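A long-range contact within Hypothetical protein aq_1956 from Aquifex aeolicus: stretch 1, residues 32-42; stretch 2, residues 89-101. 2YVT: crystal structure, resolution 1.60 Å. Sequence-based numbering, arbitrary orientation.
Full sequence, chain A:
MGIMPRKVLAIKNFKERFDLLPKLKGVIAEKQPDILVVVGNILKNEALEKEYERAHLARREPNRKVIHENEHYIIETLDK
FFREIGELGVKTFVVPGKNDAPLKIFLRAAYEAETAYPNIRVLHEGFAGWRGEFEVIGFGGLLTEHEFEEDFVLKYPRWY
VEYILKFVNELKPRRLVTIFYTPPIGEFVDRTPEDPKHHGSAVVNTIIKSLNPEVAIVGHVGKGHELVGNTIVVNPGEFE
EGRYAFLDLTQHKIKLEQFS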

# COMPACT_ATOMS: atom_id res chain seq x y z
N GLN A 32 -16.44 8.78 9.82
CA GLN A 32 -16.09 7.98 11.00
C GLN A 32 -15.64 6.55 10.67
O GLN A 32 -16.25 5.58 11.14
CB GLN A 32 -17.27 7.95 11.99
CG GLN A 32 -17.85 9.32 12.33
CD GLN A 32 -17.13 9.99 13.48
OE1 GLN A 32 -16.39 10.95 13.28
NE2 GLN A 32 -17.35 9.48 14.69
N PRO A 33 -14.58 6.41 9.86
CA PRO A 33 -14.11 5.05 9.55
C PRO A 33 -13.55 4.38 10.79
O PRO A 33 -13.06 5.06 11.69
CB PRO A 33 -12.96 5.30 8.56
CG PRO A 33 -12.47 6.68 8.88
CD PRO A 33 -13.73 7.44 9.22
N ASP A 34 -13.63 3.06 10.84
CA ASP A 34 -13.03 2.28 11.91
C ASP A 34 -11.54 2.08 11.68
O ASP A 34 -10.76 2.02 12.64
CB ASP A 34 -13.75 0.95 12.06
CG ASP A 34 -15.18 1.13 12.48
OD1 ASP A 34 -15.41 1.57 13.63
OD2 ASP A 34 -16.07 0.89 11.65
N ILE A 35 -11.16 1.95 10.41
CA ILE A 35 -9.74 1.89 10.05
C ILE A 35 -9.42 2.76 8.85
O ILE A 35 -10.27 2.97 7.98
CB ILE A 35 -9.21 0.45 9.81
CG1 ILE A 35 -9.97 -0.26 8.70
CG2 ILE A 35 -9.21 -0.37 11.11
CD1 ILE A 35 -9.28 -1.57 8.24
N LEU A 36 -8.20 3.30 8.86
CA LEU A 36 -7.64 4.02 7.73
C LEU A 36 -6.55 3.15 7.12
O LEU A 36 -5.69 2.63 7.84
CB LEU A 36 -7.04 5.35 8.20
CG LEU A 36 -6.20 6.16 7.20
CD1 LEU A 36 -7.04 6.64 6.01
CD2 LEU A 36 -5.56 7.33 7.92
N VAL A 37 -6.61 2.96 5.81
CA VAL A 37 -5.58 2.22 5.09
C VAL A 37 -4.85 3.18 4.17
O VAL A 37 -5.47 3.84 3.34
CB VAL A 37 -6.17 1.04 4.28
CG1 VAL A 37 -5.12 0.42 3.36
CG2 VAL A 37 -6.72 -0.02 5.22
N VAL A 38 -3.53 3.27 4.34
CA VAL A 38 -2.71 4.09 3.44
C VAL A 38 -1.79 3.16 2.67
O VAL A 38 -0.90 2.54 3.26
CB VAL A 38 -1.85 5.14 4.19
CG1 VAL A 38 -1.11 6.01 3.20
CG2 VAL A 38 -2.73 6.02 5.10
N VAL A 39 -2.05 3.03 1.37
CA VAL A 39 -1.16 2.26 0.50
C VAL A 39 -0.17 3.24 -0.12
O VAL A 39 -0.53 4.38 -0.44
CB VAL A 39 -1.95 1.54 -0.63
CG1 VAL A 39 -1.01 0.63 -1.45
CG2 VAL A 39 -3.11 0.73 -0.05
N GLY A 40 1.08 2.81 -0.26
CA GLY A 40 2.09 3.64 -0.90
C GLY A 40 1.73 3.94 -2.36
O GLY A 40 0.73 3.45 -2.88
N ASN A 41 2.53 4.75 -3.03
CA ASN A 41 3.75 5.34 -2.50
C ASN A 41 3.54 6.43 -1.49
O ASN A 41 2.71 7.33 -1.69
CB ASN A 41 4.55 5.90 -3.67
CG ASN A 41 4.88 4.84 -4.68
OD1 ASN A 41 4.38 4.84 -5.84
ND2 ASN A 41 5.66 3.88 -4.25
N ILE A 42 4.29 6.35 -0.39
CA ILE A 42 4.34 7.43 0.60
C ILE A 42 5.27 8.53 0.09
O ILE A 42 4.90 9.71 0.09
CB ILE A 42 4.80 6.92 1.97
CG1 ILE A 42 3.79 5.91 2.52
CG2 ILE A 42 4.98 8.10 2.94
CD1 ILE A 42 4.35 4.93 3.51
N GLY A 89 -5.61 10.13 14.22
CA GLY A 89 -6.16 9.43 15.39
C GLY A 89 -6.95 8.16 15.15
O GLY A 89 -7.57 7.64 16.08
N VAL A 90 -6.95 7.66 13.92
CA VAL A 90 -7.68 6.45 13.54
C VAL A 90 -6.74 5.23 13.60
O VAL A 90 -5.54 5.37 13.37
CB VAL A 90 -8.23 6.58 12.08
CG1 VAL A 90 -9.25 5.49 11.76
CG2 VAL A 90 -8.83 7.97 11.85
N LYS A 91 -7.27 4.05 13.92
CA LYS A 91 -6.51 2.82 13.71
C LYS A 91 -6.11 2.77 12.23
O LYS A 91 -6.96 2.88 11.36
CB LYS A 91 -7.33 1.57 14.07
CG LYS A 91 -6.60 0.25 13.81
CD LYS A 91 -5.44 0.04 14.79
CE LYS A 91 -4.51 -1.08 14.33
NZ LYS A 91 -3.38 -0.54 13.49
N THR A 92 -4.82 2.62 11.97
CA THR A 92 -4.29 2.82 10.62
C THR A 92 -3.35 1.69 10.23
O THR A 92 -2.48 1.30 11.03
CB THR A 92 -3.53 4.16 10.52
OG1 THR A 92 -4.41 5.23 10.90
CG2 THR A 92 -3.02 4.42 9.11
N PHE A 93 -3.53 1.17 9.02
CA PHE A 93 -2.58 0.24 8.43
C PHE A 93 -1.90 0.92 7.26
O PHE A 93 -2.56 1.55 6.43
CB PHE A 93 -3.28 -1.04 7.95
CG PHE A 93 -3.87 -1.85 9.05
CD1 PHE A 93 -3.06 -2.45 10.01
CD2 PHE A 93 -5.25 -2.01 9.14
CE1 PHE A 93 -3.60 -3.21 11.04
CE2 PHE A 93 -5.81 -2.77 10.17
CZ PHE A 93 -4.99 -3.37 11.12
N VAL A 94 -0.58 0.79 7.20
CA VAL A 94 0.24 1.41 6.16
C VAL A 94 1.01 0.31 5.44
O VAL A 94 1.62 -0.54 6.09
CB VAL A 94 1.24 2.42 6.77
CG1 VAL A 94 2.15 3.01 5.69
CG2 VAL A 94 0.49 3.54 7.51
N VAL A 95 0.99 0.34 4.11
CA VAL A 95 1.70 -0.65 3.29
C VAL A 95 2.60 0.11 2.30
O VAL A 95 2.10 0.96 1.57
CB VAL A 95 0.71 -1.58 2.54
CG1 VAL A 95 1.46 -2.53 1.62
CG2 VAL A 95 -0.14 -2.35 3.55
N PRO A 96 3.92 -0.15 2.31
CA PRO A 96 4.82 0.68 1.52
C PRO A 96 4.72 0.44 0.02
O PRO A 96 4.39 -0.67 -0.42
CB PRO A 96 6.21 0.27 2.04
CG PRO A 96 6.03 -1.15 2.46
CD PRO A 96 4.65 -1.20 3.06
N GLY A 97 5.02 1.49 -0.75
CA GLY A 97 5.07 1.38 -2.20
C GLY A 97 6.47 1.14 -2.75
O GLY A 97 7.45 0.98 -2.00
N LYS A 98 6.55 1.08 -4.07
CA LYS A 98 7.83 0.91 -4.77
C LYS A 98 8.88 1.94 -4.35
O LYS A 98 10.06 1.64 -4.31
CB LYS A 98 7.57 0.97 -6.27
CG LYS A 98 8.77 0.92 -7.17
CD LYS A 98 8.34 1.05 -8.65
CE LYS A 98 7.36 2.22 -8.89
NZ LYS A 98 5.88 1.90 -8.87
N ASN A 99 8.45 3.16 -4.04
CA ASN A 99 9.41 4.23 -3.75
C ASN A 99 9.69 4.43 -2.26
O ASN A 99 10.38 5.38 -1.87
CB ASN A 99 8.95 5.54 -4.39
CG ASN A 99 8.90 5.44 -5.89
OD1 ASN A 99 7.83 5.49 -6.49
ND2 ASN A 99 10.06 5.24 -6.51
N ASP A 100 9.17 3.53 -1.44
CA ASP A 100 9.31 3.66 0.00
C ASP A 100 10.48 2.81 0.47
O ASP A 100 10.33 1.79 1.15
CB ASP A 100 7.98 3.33 0.67
CG ASP A 100 6.91 4.34 0.29
OD1 ASP A 100 7.28 5.52 0.11
OD2 ASP A 100 5.73 3.95 0.13
N ALA A 101 11.65 3.27 0.05
CA ALA A 101 12.89 2.55 0.16
C ALA A 101 14.00 3.53 0.55
O ALA A 101 13.88 4.73 0.29
CB ALA A 101 13.22 1.90 -1.18
O HOH W 1 -10.02 3.74 14.71

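Parallel β-strands cannot be joined by a tight hairpin, so their partners often lie far apart in sequence and are held in register by a ladder in which alternate residues of one strand bond to both flanking neighbours on the other. The two stretches of aq_1956 illustrate the principle well. Strand 35-39 runs beside strand 91-95 with their directions only 18° apart, and together the stretches bury 839 Å² of surface.

The approach to the ladder is partly solvent-mediated. Pro33 makes a loose apolar contact with Val90 (CG to CG1, 4.5 Å). At Asp34 the backbones have not yet closed upon each other, and a water fills the gap: it donates to Asp34 O (2.8 Å) and accepts from Lys91 N (2.9 Å), extending the polar pairing beyond the direct bonds. Ile35 then turns its side chain to the same face as Lys91 and Phe93. Ile35 CD1 lies 4.1 Å from Phe93 CE2, at the edge of the ring and near its plane, while Ile35 CA approaches Lys91 O at 3.2 Å in a CA-H...O contact.

Leu36 is the first residue to direct both of its backbone polar groups to stretch 2. Leu36 N donates to Lys91 O (2.8 Å), and Leu36 O accepts from Phe93 N (2.9 Å), so that the residue straddles Thr92, its register partner. The Leu36 side chain lies on the face opposite that of Ile35, where Leu36 CB meets Val90 CG1 at 4.2 Å. Thr92 shares this face, yet its hydroxyl is not left unpaired among apolar neighbours: Thr92 OG1 donates to Val90 O (2.7 Å) within its own stretch.

Val37 returns to the Phe93 face and offers the opposite strand a CA-H...O contact, from its CA to Phe93 O (3.4 Å). The two-bond pattern recurs at Val38, whose N donates to Phe93 O (2.9 Å) and whose O accepts from Val95 N (3.0 Å). Its β-branched side chain faces the same way as that of Val94, with Val38 CB 4.4 Å from Val94 CG2. Val39 pairs in register with Val95, its side chain back on the Phe93 face.

Beyond the strand, Gly40 N adds a last rung to Val95 O (2.8 Å), somewhat bent at 143°. Gly40 CA lies 3.6 Å from Gly97 N, and an ideal CB on Gly40 would clash with that nitrogen and with the side-chain oxygen Asp100 OD2. A cis peptide bond leads into Asn41, whose side-chain end reaches the type I turn from Gly97 to Asp100.

There a carboxylate takes over from the ladder. Asp100 OD2 accepts from Ile42 N (2.8 Å) in the other stretch and from Gly97 N (2.7 Å) in its own, so one oxygen ties the turn to the loop that follows strand 35-39. Ile42 completes the contact with an apolar touch, its CD1 packing 3.6 Å from Val94 CG1.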